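Local structure of enoyl-CoA hydratase/isomerase family protein (Pseudomonas syringae pv. tomato, 3OT6) at residues K206-K209 against L210-K214; R150-K153 against S154-N157; L41-A44 against E45-R48; I224-D227 against R228-M231. The protein probably catalyses hydration or isomerisation of acyl-CoA thioesters, as many members of the crotonase-like enoyl-CoA hydratase/isomerase family do. All coordinates share one frame; numbering follows the deposited sequence.

Contact 1: K206-K209 against L210-K214; sequences KKTK and LKVRK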
ATOM      1  N   LYS A 206      -3.812 -18.106  -4.442  1.00 20.64           N
ATOM      2  CA  LYS A 206      -3.984 -17.925  -3.035  1.00 20.52           C
ATOM      3  C   LYS A 206      -2.983 -18.798  -2.280  1.00 21.54           C
ATOM      4  O   LYS A 206      -2.250 -18.289  -1.449  1.00 22.27           O
ATOM      5  CB  LYS A 206      -5.431 -18.282  -2.638  1.00 19.87           C
ATOM      6  CG  LYS A 206      -5.686 -18.269  -1.137  1.00 23.96           C
ATOM      7  CD  LYS A 206      -7.135 -18.668  -0.720  1.00 32.22           C
ATOM      8  CE  LYS A 206      -7.518 -20.006  -1.392  1.00 40.07           C
ATOM      9  NZ  LYS A 206      -8.818 -20.619  -0.956  1.00 42.28           N
ATOM     10  N   LYS A 207      -2.959 -20.108  -2.553  1.00 22.41           N
ATOM     11  CA  LYS A 207      -2.103 -21.023  -1.843  1.00 23.66           C
ATOM     12  C   LYS A 207      -0.631 -20.635  -2.058  1.00 24.12           C
ATOM     13  O   LYS A 207       0.131 -20.611  -1.078  1.00 24.36           O
ATOM     14  CB  LYS A 207      -2.303 -22.473  -2.338  1.00 25.10           C
ATOM     15  CG  LYS A 207      -3.721 -23.136  -2.228  1.00 29.64           C
ATOM     16  CD  LYS A 207      -4.273 -23.094  -0.809  1.00 41.43           C
ATOM     17  CE  LYS A 207      -5.817 -23.353  -0.773  1.00 46.41           C
ATOM     18  NZ  LYS A 207      -6.392 -23.205   0.635  1.00 47.98           N
ATOM     19  N   THR A 208      -0.214 -20.341  -3.312  1.00 23.26           N
ATOM     20  CA  THR A 208       1.178 -19.964  -3.574  1.00 22.95           C
ATOM     21  C   THR A 208       1.550 -18.643  -2.818  1.00 23.90           C
ATOM     22  O   THR A 208       2.626 -18.533  -2.222  1.00 23.90           O
ATOM     23  CB  THR A 208       1.466 -19.863  -5.082  1.00 23.11           C
ATOM     24  OG1 THR A 208       1.181 -21.129  -5.693  1.00 22.76           O
ATOM     25  CG2 THR A 208       2.970 -19.465  -5.429  1.00 18.45           C
ATOM     26  N   LYS A 209       0.644 -17.677  -2.799  1.00 22.89           N
ATOM     27  CA  LYS A 209       0.877 -16.440  -2.083  1.00 22.80           C
ATOM     28  C   LYS A 209       1.113 -16.677  -0.583  1.00 23.37           C
ATOM     29  O   LYS A 209       2.126 -16.196   0.006  1.00 22.99           O
ATOM     30  CB  LYS A 209      -0.306 -15.510  -2.323  1.00 22.76           C
ATOM     31  CG  LYS A 209      -0.269 -14.237  -1.585  1.00 22.36           C
ATOM     32  CD  LYS A 209      -1.518 -13.342  -1.804  1.00 21.31           C
ATOM     33  CE  LYS A 209      -1.837 -13.137  -3.271  1.00 21.96           C
ATOM     34  NZ  LYS A 209      -2.701 -11.988  -3.392  1.00 22.65           N
ATOM     35  N   LEU A 210       0.208 -17.407   0.075  1.00 22.73           N
ATOM     36  CA  LEU A 210       0.484 -17.741   1.476  1.00 22.70           C
ATOM     37  C   LEU A 210       1.785 -18.579   1.684  1.00 22.27           C
ATOM     38  O   LEU A 210       2.430 -18.463   2.728  1.00 22.02           O
ATOM     39  CB  LEU A 210      -0.724 -18.394   2.172  1.00 22.11           C
ATOM     40  CG  LEU A 210      -1.970 -17.492   2.109  1.00 25.95           C
ATOM     41  CD1 LEU A 210      -3.147 -18.173   2.842  1.00 25.17           C
ATOM     42  CD2 LEU A 210      -1.706 -16.092   2.682  1.00 19.76           C
ATOM     43  N   LYS A 211       2.134 -19.438   0.736  1.00 21.49           N
ATOM     44  CA  LYS A 211       3.295 -20.317   0.913  1.00 22.75           C
ATOM     45  C   LYS A 211       4.554 -19.465   0.710  1.00 23.46           C
ATOM     46  O   LYS A 211       5.474 -19.473   1.522  1.00 24.15           O
ATOM     47  CB  LYS A 211       3.270 -21.491  -0.098  1.00 22.20           C
ATOM     48  CG  LYS A 211       3.982 -22.761   0.227  1.00 19.77           C
ATOM     49  CD  LYS A 211       3.591 -23.848  -0.851  1.00 23.07           C
ATOM     50  CE  LYS A 211       4.441 -25.153  -0.775  1.00 22.37           C
ATOM     51  NZ  LYS A 211       4.176 -26.236  -1.889  1.00 20.00           N
ATOM     52  N   VAL A 212       4.584 -18.697  -0.366  1.00 23.22           N
ATOM     53  CA  VAL A 212       5.755 -17.895  -0.643  1.00 22.27           C
ATOM     54  C   VAL A 212       5.969 -16.921   0.503  1.00 23.10           C
ATOM     55  O   VAL A 212       7.117 -16.738   0.941  1.00 25.31           O
ATOM     56  CB  VAL A 212       5.600 -17.160  -1.969  1.00 21.99           C
ATOM     57  CG1 VAL A 212       6.510 -15.941  -2.061  1.00 18.85           C
ATOM     58  CG2 VAL A 212       5.795 -18.153  -3.124  1.00 20.79           C
ATOM     59  N   ARG A 213       4.881 -16.318   0.979  1.00 22.24           N
ATOM     60  CA  ARG A 213       4.921 -15.151   1.837  1.00 21.30           C
ATOM     61  C   ARG A 213       4.918 -15.463   3.311  1.00 21.52           C
ATOM     62  O   ARG A 213       4.964 -14.544   4.123  1.00 22.33           O
ATOM     63  CB  ARG A 213       3.786 -14.203   1.498  1.00 20.42           C
ATOM     64  CG  ARG A 213       4.083 -13.358   0.233  1.00 20.76           C
ATOM     65  CD  ARG A 213       3.086 -12.238   0.065  1.00 18.26           C
ATOM     66  NE  ARG A 213       3.323 -11.468  -1.142  1.00 19.64           N
ATOM     67  CZ  ARG A 213       2.355 -10.910  -1.873  1.00 17.01           C
ATOM     68  NH1 ARG A 213       1.098 -11.052  -1.538  1.00 16.24           N
ATOM     69  NH2 ARG A 213       2.635 -10.245  -2.953  1.00 12.81           N
ATOM     70  N   LYS A 214       4.945 -16.743   3.665  1.00 22.36           N
ATOM     71  CA  LYS A 214       4.824 -17.176   5.060  1.00 22.84           C
ATOM     72  C   LYS A 214       5.813 -16.502   5.959  1.00 22.83           C
ATOM     73  O   LYS A 214       5.403 -15.940   6.964  1.00 24.22           O
ATOM     74  CB  LYS A 214       4.947 -18.702   5.223  1.00 22.65           C
ATOM     75  CG  LYS A 214       4.926 -19.083   6.708  1.00 26.97           C
ATOM     76  CD  LYS A 214       4.872 -20.614   6.987  1.00 38.40           C
ATOM     77  CE  LYS A 214       5.034 -20.932   8.533  1.00 40.85           C
ATOM     78  NZ  LYS A 214       4.096 -20.024   9.314  1.00 42.46           N
TER

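Contact 2: R150-K153 against S154-N157; sequences RLRK and SAFN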
ATOM      1  N   ARG A 150      10.583  -6.059  -0.471  1.00 20.41           N
ATOM      2  CA  ARG A 150      10.250  -5.686  -1.855  1.00 19.68           C
ATOM      3  C   ARG A 150      11.299  -4.810  -2.585  1.00 19.73           C
ATOM      4  O   ARG A 150      11.357  -4.805  -3.830  1.00 19.52           O
ATOM      5  CB  ARG A 150       8.883  -4.932  -1.938  1.00 19.41           C
ATOM      6  CG  ARG A 150       8.320  -4.817  -3.419  1.00 21.08           C
ATOM      7  CD  ARG A 150       7.857  -6.216  -4.012  1.00 17.05           C
ATOM      8  NE  ARG A 150       6.767  -6.678  -3.167  1.00 19.47           N
ATOM      9  CZ  ARG A 150       5.471  -6.601  -3.462  1.00 18.62           C
ATOM     10  NH1 ARG A 150       5.040  -6.171  -4.640  1.00 18.17           N
ATOM     11  NH2 ARG A 150       4.598  -6.985  -2.561  1.00 19.42           N
ATOM     12  N   LEU A 151      12.034  -3.995  -1.837  1.00 18.72           N
ATOM     13  CA  LEU A 151      12.885  -2.998  -2.455  1.00 19.48           C
ATOM     14  C   LEU A 151      14.215  -3.614  -2.901  1.00 20.59           C
ATOM     15  O   LEU A 151      14.718  -4.555  -2.263  1.00 20.69           O
ATOM     16  CB  LEU A 151      13.138  -1.848  -1.496  1.00 18.70           C
ATOM     17  CG  LEU A 151      11.874  -1.034  -1.205  1.00 19.82           C
ATOM     18  CD1 LEU A 151      12.274   0.157  -0.373  1.00 17.40           C
ATOM     19  CD2 LEU A 151      11.006  -0.582  -2.463  1.00 20.26           C
ATOM     20  N   ARG A 152      14.747  -3.130  -4.021  1.00 20.36           N
ATOM     21  CA  ARG A 152      16.042  -3.568  -4.468  1.00 20.94           C
ATOM     22  C   ARG A 152      17.086  -3.283  -3.339  1.00 21.56           C
ATOM     23  O   ARG A 152      17.102  -2.221  -2.709  1.00 21.20           O
ATOM     24  CB  ARG A 152      16.319  -2.865  -5.775  1.00 21.26           C
ATOM     25  CG  ARG A 152      17.746  -2.552  -6.142  1.00 26.27           C
ATOM     26  CD  ARG A 152      17.780  -1.993  -7.563  1.00 35.86           C
ATOM     27  NE  ARG A 152      19.063  -1.424  -8.021  1.00 46.84           N
ATOM     28  CZ  ARG A 152      20.232  -2.067  -8.237  1.00 50.97           C
ATOM     29  NH1 ARG A 152      20.417  -3.383  -7.998  1.00 50.22           N
ATOM     30  NH2 ARG A 152      21.265  -1.351  -8.682  1.00 51.53           N
ATOM     31  N   LYS A 153      17.934  -4.262  -3.049  1.00 22.30           N
ATOM     32  CA  LYS A 153      18.845  -4.175  -1.890  1.00 23.20           C
ATOM     33  C   LYS A 153      19.591  -2.826  -1.709  1.00 24.09           C
ATOM     34  O   LYS A 153      19.792  -2.357  -0.560  1.00 25.00           O
ATOM     35  CB  LYS A 153      19.851  -5.326  -1.895  1.00 22.83           C
ATOM     36  CG  LYS A 153      19.226  -6.659  -1.588  1.00 20.08           C
ATOM     37  CD  LYS A 153      20.173  -7.783  -1.865  1.00 18.48           C
ATOM     38  CE  LYS A 153      19.547  -9.110  -1.606  1.00 18.79           C
ATOM     39  NZ  LYS A 153      19.907  -9.553  -0.209  1.00 23.71           N
ATOM     40  N   SER A 154      20.000  -2.206  -2.817  1.00 23.69           N
ATOM     41  CA  SER A 154      20.821  -1.025  -2.675  1.00 23.67           C
ATOM     42  C   SER A 154      19.946   0.212  -2.683  1.00 23.40           C
ATOM     43  O   SER A 154      20.409   1.269  -2.327  1.00 24.38           O
ATOM     44  CB  SER A 154      21.920  -0.977  -3.750  1.00 23.81           C
ATOM     45  OG  SER A 154      21.348  -0.765  -5.029  1.00 27.09           O
ATOM     46  N   ALA A 155      18.682   0.082  -3.112  1.00 23.48           N
ATOM     47  CA  ALA A 155      17.692   1.154  -2.963  1.00 22.29           C
ATOM     48  C   ALA A 155      17.130   1.101  -1.551  1.00 21.69           C
ATOM     49  O   ALA A 155      16.717   2.131  -1.027  1.00 23.35           O
ATOM     50  CB  ALA A 155      16.574   1.027  -3.979  1.00 22.11           C
ATOM     51  N   PHE A 156      17.117  -0.079  -0.930  1.00 19.68           N
ATOM     52  CA  PHE A 156      16.510  -0.252   0.409  1.00 18.72           C
ATOM     53  C   PHE A 156      17.120   0.600   1.566  1.00 19.40           C
ATOM     54  O   PHE A 156      16.367   1.251   2.272  1.00 20.20           O
ATOM     55  CB  PHE A 156      16.534  -1.727   0.777  1.00 18.53           C
ATOM     56  CG  PHE A 156      16.224  -2.022   2.212  1.00 14.03           C
ATOM     57  CD1 PHE A 156      14.904  -1.973   2.684  1.00  9.20           C
ATOM     58  CD2 PHE A 156      17.238  -2.431   3.073  1.00 14.30           C
ATOM     59  CE1 PHE A 156      14.586  -2.259   4.035  1.00  7.11           C
ATOM     60  CE2 PHE A 156      16.962  -2.745   4.446  1.00 13.45           C
ATOM     61  CZ  PHE A 156      15.604  -2.670   4.922  1.00 13.34           C
ATOM     62  N   ASN A 157      18.440   0.577   1.792  1.00 19.51           N
ATOM     63  CA  ASN A 157      19.052   1.453   2.784  1.00 20.44           C
ATOM     64  C   ASN A 157      18.823   2.953   2.345  1.00 21.57           C
ATOM     65  O   ASN A 157      18.653   3.844   3.173  1.00 22.00           O
ATOM     66  CB  ASN A 157      20.524   1.136   2.929  1.00 20.71           C
ATOM     67  CG  ASN A 157      21.331   1.583   1.702  1.00 23.91           C
ATOM     68  OD1 ASN A 157      22.012   2.618   1.739  1.00 25.24           O
ATOM     69  ND2 ASN A 157      21.152   0.894   0.591  1.00 22.51           N
TER

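Contact 3: L41-A44 against E45-R48; sequences LDQA and EKDR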
ATOM      1  N   LEU A  41     -12.499  -4.554   1.514  1.00 24.37           N
ATOM      2  CA  LEU A  41     -11.738  -5.734   1.096  1.00 23.83           C
ATOM      3  C   LEU A  41     -12.537  -6.929   1.437  1.00 23.66           C
ATOM      4  O   LEU A  41     -12.424  -7.925   0.766  1.00 23.74           O
ATOM      5  CB  LEU A  41     -10.333  -5.822   1.750  1.00 23.65           C
ATOM      6  CG  LEU A  41      -9.184  -4.942   1.173  1.00 22.32           C
ATOM      7  CD1 LEU A  41      -8.026  -4.847   2.178  1.00 17.84           C
ATOM      8  CD2 LEU A  41      -8.696  -5.403  -0.221  1.00 16.87           C
ATOM      9  N   ASP A  42     -13.341  -6.821   2.494  1.00 24.05           N
ATOM     10  CA  ASP A  42     -14.308  -7.824   2.812  1.00 24.54           C
ATOM     11  C   ASP A  42     -15.205  -8.066   1.602  1.00 24.96           C
ATOM     12  O   ASP A  42     -15.475  -9.222   1.248  1.00 24.49           O
ATOM     13  CB  ASP A  42     -15.132  -7.413   4.011  1.00 25.27           C
ATOM     14  CG  ASP A  42     -14.349  -7.544   5.318  1.00 28.18           C
ATOM     15  OD1 ASP A  42     -13.346  -8.284   5.368  1.00 30.51           O
ATOM     16  OD2 ASP A  42     -14.687  -6.856   6.296  1.00 33.00           O
ATOM     17  N   GLN A  43     -15.618  -6.974   0.967  1.00 24.09           N
ATOM     18  CA  GLN A  43     -16.571  -7.002  -0.088  1.00 24.45           C
ATOM     19  C   GLN A  43     -15.879  -7.613  -1.284  1.00 26.12           C
ATOM     20  O   GLN A  43     -16.460  -8.478  -1.955  1.00 26.84           O
ATOM     21  CB  GLN A  43     -17.061  -5.583  -0.391  1.00 23.89           C
ATOM     22  CG  GLN A  43     -18.142  -5.546  -1.477  1.00 26.63           C
ATOM     23  CD  GLN A  43     -19.358  -6.448  -1.135  1.00 30.87           C
ATOM     24  OE1 GLN A  43     -19.842  -6.474  -0.007  1.00 30.35           O
ATOM     25  NE2 GLN A  43     -19.813  -7.212  -2.118  1.00 32.06           N
ATOM     26  N   ALA A  44     -14.620  -7.198  -1.535  1.00 26.41           N
ATOM     27  CA  ALA A  44     -13.814  -7.699  -2.658  1.00 25.73           C
ATOM     28  C   ALA A  44     -13.584  -9.197  -2.544  1.00 26.30           C
ATOM     29  O   ALA A  44     -13.518  -9.863  -3.552  1.00 27.08           O
ATOM     30  CB  ALA A  44     -12.474  -6.946  -2.763  1.00 24.13           C
ATOM     31  N   GLU A  45     -13.476  -9.728  -1.330  1.00 27.78           N
ATOM     32  CA  GLU A  45     -13.283 -11.152  -1.149  1.00 30.00           C
ATOM     33  C   GLU A  45     -14.571 -11.816  -1.549  1.00 30.88           C
ATOM     34  O   GLU A  45     -14.571 -12.846  -2.198  1.00 30.48           O
ATOM     35  CB  GLU A  45     -13.010 -11.536   0.309  1.00 29.88           C
ATOM     36  CG  GLU A  45     -11.655 -11.168   0.840  1.00 34.10           C
ATOM     37  CD  GLU A  45     -11.333 -11.799   2.208  1.00 38.34           C
ATOM     38  OE1 GLU A  45     -11.477 -13.025   2.350  1.00 42.12           O
ATOM     39  OE2 GLU A  45     -10.898 -11.076   3.128  1.00 40.10           O
ATOM     40  N   LYS A  46     -15.682 -11.222  -1.122  1.00 32.25           N
ATOM     41  CA  LYS A  46     -16.960 -11.837  -1.344  1.00 33.27           C
ATOM     42  C   LYS A  46     -17.291 -11.844  -2.877  1.00 32.02           C
ATOM     43  O   LYS A  46     -17.844 -12.849  -3.378  1.00 32.53           O
ATOM     44  CB  LYS A  46     -18.016 -11.277  -0.372  1.00 34.49           C
ATOM     45  CG  LYS A  46     -19.493 -11.471  -0.793  1.00 41.39           C
ATOM     46  CD  LYS A  46     -20.481 -10.848   0.293  1.00 49.47           C
ATOM     47  CE  LYS A  46     -22.027 -10.928  -0.153  1.00 53.28           C
ATOM     48  NZ  LYS A  46     -22.336 -10.298  -1.542  1.00 51.59           N
ATOM     49  N   ASP A  47     -16.835 -10.836  -3.621  1.00 29.21           N
ATOM     50  CA  ASP A  47     -17.005 -10.810  -5.091  1.00 28.31           C
ATOM     51  C   ASP A  47     -15.875 -11.486  -5.839  1.00 28.25           C
ATOM     52  O   ASP A  47     -15.822 -11.425  -7.059  1.00 28.09           O
ATOM     53  CB  ASP A  47     -17.133  -9.386  -5.648  1.00 27.52           C
ATOM     54  CG  ASP A  47     -18.326  -8.649  -5.084  1.00 29.72           C
ATOM     55  OD1 ASP A  47     -19.356  -9.297  -4.773  1.00 28.66           O
ATOM     56  OD2 ASP A  47     -18.244  -7.414  -4.925  1.00 31.63           O
ATOM     57  N   ARG A  48     -14.972 -12.140  -5.115  1.00 27.82           N
ATOM     58  CA  ARG A  48     -13.822 -12.841  -5.728  1.00 26.85           C
ATOM     59  C   ARG A  48     -13.095 -12.020  -6.761  1.00 25.69           C
ATOM     60  O   ARG A  48     -12.635 -12.574  -7.762  1.00 25.80           O
ATOM     61  CB  ARG A  48     -14.208 -14.172  -6.354  1.00 26.95           C
ATOM     62  CG  ARG A  48     -15.256 -14.945  -5.570  1.00 29.52           C
ATOM     63  CD  ARG A  48     -15.387 -16.330  -6.205  1.00 32.65           C
ATOM     64  NE  ARG A  48     -14.764 -17.272  -5.299  1.00 38.44           N
ATOM     65  CZ  ARG A  48     -13.670 -17.973  -5.559  1.00 38.27           C
ATOM     66  NH1 ARG A  48     -13.050 -17.930  -6.741  1.00 32.12           N
ATOM     67  NH2 ARG A  48     -13.204 -18.729  -4.586  1.00 41.96           N
TER

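Contact 4: I224-D227 against R228-M231; sequences IEQD and RQHM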
ATOM      1  N   ILE A 224       4.417  -6.312  14.269  1.00 28.81           N
ATOM      2  CA  ILE A 224       3.239  -5.506  14.676  1.00 28.99           C
ATOM      3  C   ILE A 224       3.246  -5.439  16.225  1.00 30.22           C
ATOM      4  O   ILE A 224       3.022  -4.379  16.800  1.00 29.76           O
ATOM      5  CB  ILE A 224       1.915  -6.058  14.086  1.00 27.35           C
ATOM      6  CG1 ILE A 224       1.800  -5.719  12.597  1.00 26.91           C
ATOM      7  CG2 ILE A 224       0.673  -5.628  14.893  1.00 25.02           C
ATOM      8  CD1 ILE A 224       0.630  -6.519  11.898  1.00 24.70           C
ATOM      9  N   GLU A 225       3.584  -6.562  16.857  1.00 31.76           N
ATOM     10  CA  GLU A 225       3.619  -6.667  18.314  1.00 34.58           C
ATOM     11  C   GLU A 225       4.798  -5.944  18.933  1.00 33.54           C
ATOM     12  O   GLU A 225       4.615  -5.203  19.859  1.00 33.82           O
ATOM     13  CB  GLU A 225       3.593  -8.133  18.767  1.00 35.97           C
ATOM     14  CG  GLU A 225       2.454  -8.333  19.776  1.00 44.35           C
ATOM     15  CD  GLU A 225       1.057  -8.026  19.150  1.00 53.47           C
ATOM     16  OE1 GLU A 225       0.399  -7.011  19.576  1.00 56.66           O
ATOM     17  OE2 GLU A 225       0.651  -8.782  18.210  1.00 55.14           O
ATOM     18  N   GLN A 226       5.995  -6.155  18.397  1.00 33.24           N
ATOM     19  CA  GLN A 226       7.143  -5.364  18.766  1.00 33.63           C
ATOM     20  C   GLN A 226       6.935  -3.854  18.633  1.00 31.70           C
ATOM     21  O   GLN A 226       7.470  -3.121  19.422  1.00 30.40           O
ATOM     22  CB  GLN A 226       8.364  -5.793  17.963  1.00 34.10           C
ATOM     23  CG  GLN A 226       9.115  -6.890  18.639  1.00 43.39           C
ATOM     24  CD  GLN A 226       9.792  -6.383  19.962  1.00 54.39           C
ATOM     25  OE1 GLN A 226      10.716  -5.508  19.953  1.00 56.36           O
ATOM     26  NE2 GLN A 226       9.313  -6.918  21.097  1.00 55.04           N
ATOM     27  N   ASP A 227       6.192  -3.411  17.626  1.00 30.99           N
ATOM     28  CA  ASP A 227       6.012  -2.014  17.350  1.00 31.80           C
ATOM     29  C   ASP A 227       5.050  -1.412  18.360  1.00 33.37           C
ATOM     30  O   ASP A 227       5.253  -0.286  18.806  1.00 32.76           O
ATOM     31  CB  ASP A 227       5.504  -1.776  15.910  1.00 31.76           C
ATOM     32  CG  ASP A 227       6.615  -1.896  14.846  1.00 31.43           C
ATOM     33  OD1 ASP A 227       7.804  -1.753  15.195  1.00 32.60           O
ATOM     34  OD2 ASP A 227       6.307  -2.122  13.650  1.00 26.73           O
ATOM     35  N   ARG A 228       3.993  -2.152  18.707  1.00 35.67           N
ATOM     36  CA  ARG A 228       3.127  -1.813  19.844  1.00 37.88           C
ATOM     37  C   ARG A 228       3.916  -1.547  21.113  1.00 38.47           C
ATOM     38  O   ARG A 228       3.831  -0.475  21.695  1.00 38.98           O
ATOM     39  CB  ARG A 228       2.177  -2.955  20.140  1.00 37.93           C
ATOM     40  CG  ARG A 228       0.856  -2.812  19.512  1.00 41.51           C
ATOM     41  CD  ARG A 228      -0.172  -3.738  20.194  1.00 49.64           C
ATOM     42  NE  ARG A 228      -1.000  -4.413  19.178  1.00 54.12           N
ATOM     43  CZ  ARG A 228      -2.109  -3.891  18.635  1.00 57.00           C
ATOM     44  NH1 ARG A 228      -2.541  -2.669  19.027  1.00 55.17           N
ATOM     45  NH2 ARG A 228      -2.783  -4.584  17.694  1.00 56.83           N
ATOM     46  N   GLN A 229       4.652  -2.550  21.553  1.00 39.95           N
ATOM     47  CA  GLN A 229       5.455  -2.436  22.765  1.00 42.44           C
ATOM     48  C   GLN A 229       6.576  -1.375  22.651  1.00 42.48           C
ATOM     49  O   GLN A 229       6.737  -0.570  23.550  1.00 43.28           O
ATOM     50  CB  GLN A 229       6.043  -3.805  23.150  1.00 42.82           C
ATOM     51  CG  GLN A 229       4.998  -4.980  23.229  1.00 47.22           C
ATOM     52  CD  GLN A 229       5.675  -6.392  23.252  1.00 53.75           C
ATOM     53  OE1 GLN A 229       6.655  -6.604  23.987  1.00 56.63           O
ATOM     54  NE2 GLN A 229       5.147  -7.353  22.447  1.00 53.12           N
ATOM     55  N   HIS A 230       7.335  -1.353  21.554  1.00 42.16           N
ATOM     56  CA  HIS A 230       8.552  -0.524  21.505  1.00 41.86           C
ATOM     57  C   HIS A 230       8.782   0.515  20.399  1.00 40.04           C
ATOM     58  O   HIS A 230       9.848   1.066  20.342  1.00 40.06           O
ATOM     59  CB  HIS A 230       9.806  -1.391  21.672  1.00 42.69           C
ATOM     60  CG  HIS A 230       9.844  -2.127  22.979  1.00 49.07           C
ATOM     61  ND1 HIS A 230       9.889  -1.475  24.201  1.00 53.53           N
ATOM     62  CD2 HIS A 230       9.810  -3.458  23.258  1.00 52.14           C
ATOM     63  CE1 HIS A 230       9.896  -2.377  25.172  1.00 57.29           C
ATOM     64  NE2 HIS A 230       9.845  -3.587  24.627  1.00 56.09           N
HETATM   65  N   MSE A 231       7.815   0.808  19.546  1.00 38.21           N
HETATM   66  CA  MSE A 231       8.085   1.713  18.446  1.00 36.88           C
HETATM   67  C   MSE A 231       8.335   3.112  18.933  1.00 37.49           C
HETATM   68  O   MSE A 231       9.021   3.875  18.293  1.00 36.26           O
HETATM   69  CB  MSE A 231       6.941   1.751  17.424  1.00 36.46           C
HETATM   70  CG  MSE A 231       5.681   2.530  17.835  1.00 33.23           C
HETATM   71 SE   MSE A 231       4.425   2.413  16.375  1.00 33.06          SE
HETATM   72  CE  MSE A 231       3.548   4.135  16.487  1.00 23.34           C
TER

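Contact 1: K206-K209 against L210-K214
K206, K207, T208 and K209 each give their carbonyl to the amide four residues on, so that L210, K211, V212 and R213 follow as the next helical turn; the straightest of these bonds, L210 N to K206 O at 3.0 Å, has an N-H...O angle of 175°. The side chains carrying the contact are K209 and R213, which leave the helix on the same flank. K209 has CG anti to its amide nitrogen (chi1 176°) and bends at CD, which brings its aliphatic part beside the arginine: CG and CD of K209 both lie 3.5 Å from NH1 of R213. The lysine chain meets the guanidinium at a slant. K209 NZ is 4.3 Å from R213 NH1, and both charges turn to D117, one to each carboxylate oxygen. K209 NZ also bonds to the carbonyl of H93, and R213 NH1 to that of L91, so the two cations share one anion, D117, and each has a backbone oxygen of its own. This turn belongs to the early part of helix 202-230, the long helix that closes the chain of this crotonase-like fold, and here it faces the segment following helix 73-91. L210 and K206 extend that interface, their side chains touching S92 and P94. Around the helix from the cations, T208 and V212 are exposed and meet through methyl groups, CG2 of T208 being 3.9 Å from CG2 of V212. V212 CG2 also lies 3.3 Å from T208 O, while T208 OG1 turns back along the helix to bond to A204 O.

Contact 2: R150-K153 against S154-N157
R152 and S154 meet with the serine hydroxyl over the guanidinium: S154 OG sits above the middle of one face, 3.6 Å from R152 CZ. Two torsional choices make this possible. The arginine is extended from CG to NE, and the serine holds OG between its amide nitrogen and its carbonyl carbon (chi1 68°). The hydroxyl thus comes at the flat cation from above, not at its N-H edge, and the contact is one of packing. L151 and F156 meet nearer their backbones. CB of L151 and CB of F156 are 4.1 Å apart, after which the two side chains diverge: L151 is buried against L114 and F176, while the F156 side chain, with CG anti to the backbone nitrogen (chi1 168°), touches A147 and R148 on helix 141-150. K153 O lies at the edge of the F156 ring, near its plane. The backbone binds these parts together through R152 O, which accepts F156 N at 2.8 Å and, in a weak bent bond, A155 N at 2.8 Å. One residue further, N157 folds its amide back, and ND2 makes a weak bond of 3.0 Å to S154 O. R152 also has backbone hydrogen bonding to A174. The pattern is that of a short linker between successive helices: L151 and R152 take extended backbone angles after helix 141-150, the carbonyl of R152 receives the first-turn amides of helix 153-160, and F156 packs the new helix back against the old one.

Contact 3: L41-A44 against E45-R48
D47 OD2 is gripped by two groups, the side-chain amide of Q43 and the hydroxyl of Y10 on strand 8-13. Q43 NE2 gives it a nearly straight bond of 3.2 Å (N-H...O angle 169°), with the oxygen in the plane of the amide but approached from above the carboxylate plane; the two flat groups stand 55° apart. Q43 reaches it because its chain leaves anti to the backbone nitrogen and then kinks at CG (chi2 56°), laying the amide along the helix toward D47. The same residues are tied by their backbones, D47 N bonding to Q43 O at 2.9 Å. On another flank D42 and E45 bring their carboxylates near each other, D42 OD1 lying 4.3 Å from E45 OE2. Both oxygens form salt bridges with NH2 of R89, on helix 73-91. E45 N bonds to L41 O at 3.0 Å and only weakly to D42 O. The helix ends at K46 in a Schellman motif whose C-prime residue is R48, at positive phi; R48 N bonds to E45 O at 3.0 Å. This is the exit of helix 31-46 in the beta-alpha-beta unit that leads into strand 50-54. The last turn is thus tied to helix 73-91 and strand 8-13; R89 would offset the repulsion between D42 and E45 and favour their charged forms, while the amide donor probably stabilises a charged D47.

Contact 4: I224-D227 against R228-M231
E225 and R228 lie side by side and point the same way, with carboxylate and guanidinium planes only 11° apart; E225 OE1 sits at the edge of the guanidinium, in its plane, and takes the NE hydrogen at 3.0 Å. This salt bridge is somewhat bent at the hydrogen (140°), and the oxygen is met nearly head-on, in line with its C-O bond. E225 gets there by folding at CG, and R228 by turning at CD. At the other flat group, the H230 imidazole, Q229 CB covers one face toward the rim, and Q226 OE1 stands at the edge, 4.0 Å from CD2 of H230. The Q226 amide is tilted 45° to that ring. All this belongs to the last turns of helix 202-230, where the i to i+4 bonds continue from R228 N to I224 O through to M231 N on D227 O at 2.9 Å. The flank facing the protein is held by helix 73-91: I224 rests on S84 and T85, R228 on A81, and M231, a selenomethionine, on V80. D227 is buried, and its two carboxylate oxygens accept the backbone amides of H141 and A142, at the start of helix 141-150. M231 places CG between its own amide nitrogen and carbonyl carbon, which turns the chain back over the D227 carbonyl, with SE of M231 3.7 Å from D227 O.

Contacts 1 and 4 lie on the same helix, 202-230, their centres about 25 Å apart; contact 1 is the most exposed of the four, and the other three are partly buried. Helix 73-91 and the segment after it form a common neighbour: contacts 3 and 4 pack on the helix, and contacts 1 and 3 both meet H93 and P94. Contacts 2 and 3 sit on opposite sides of the chain's centre, about 32 Å apart. Contact 1 gathers cations round an acid, and R213 comes close to R150 of contact 2. Acids dominate contact 3, contact 4 has an internal salt bridge, and contact 2 relies on backbone bonds, a hydroxyl laid over a guanidinium and a small apolar touch.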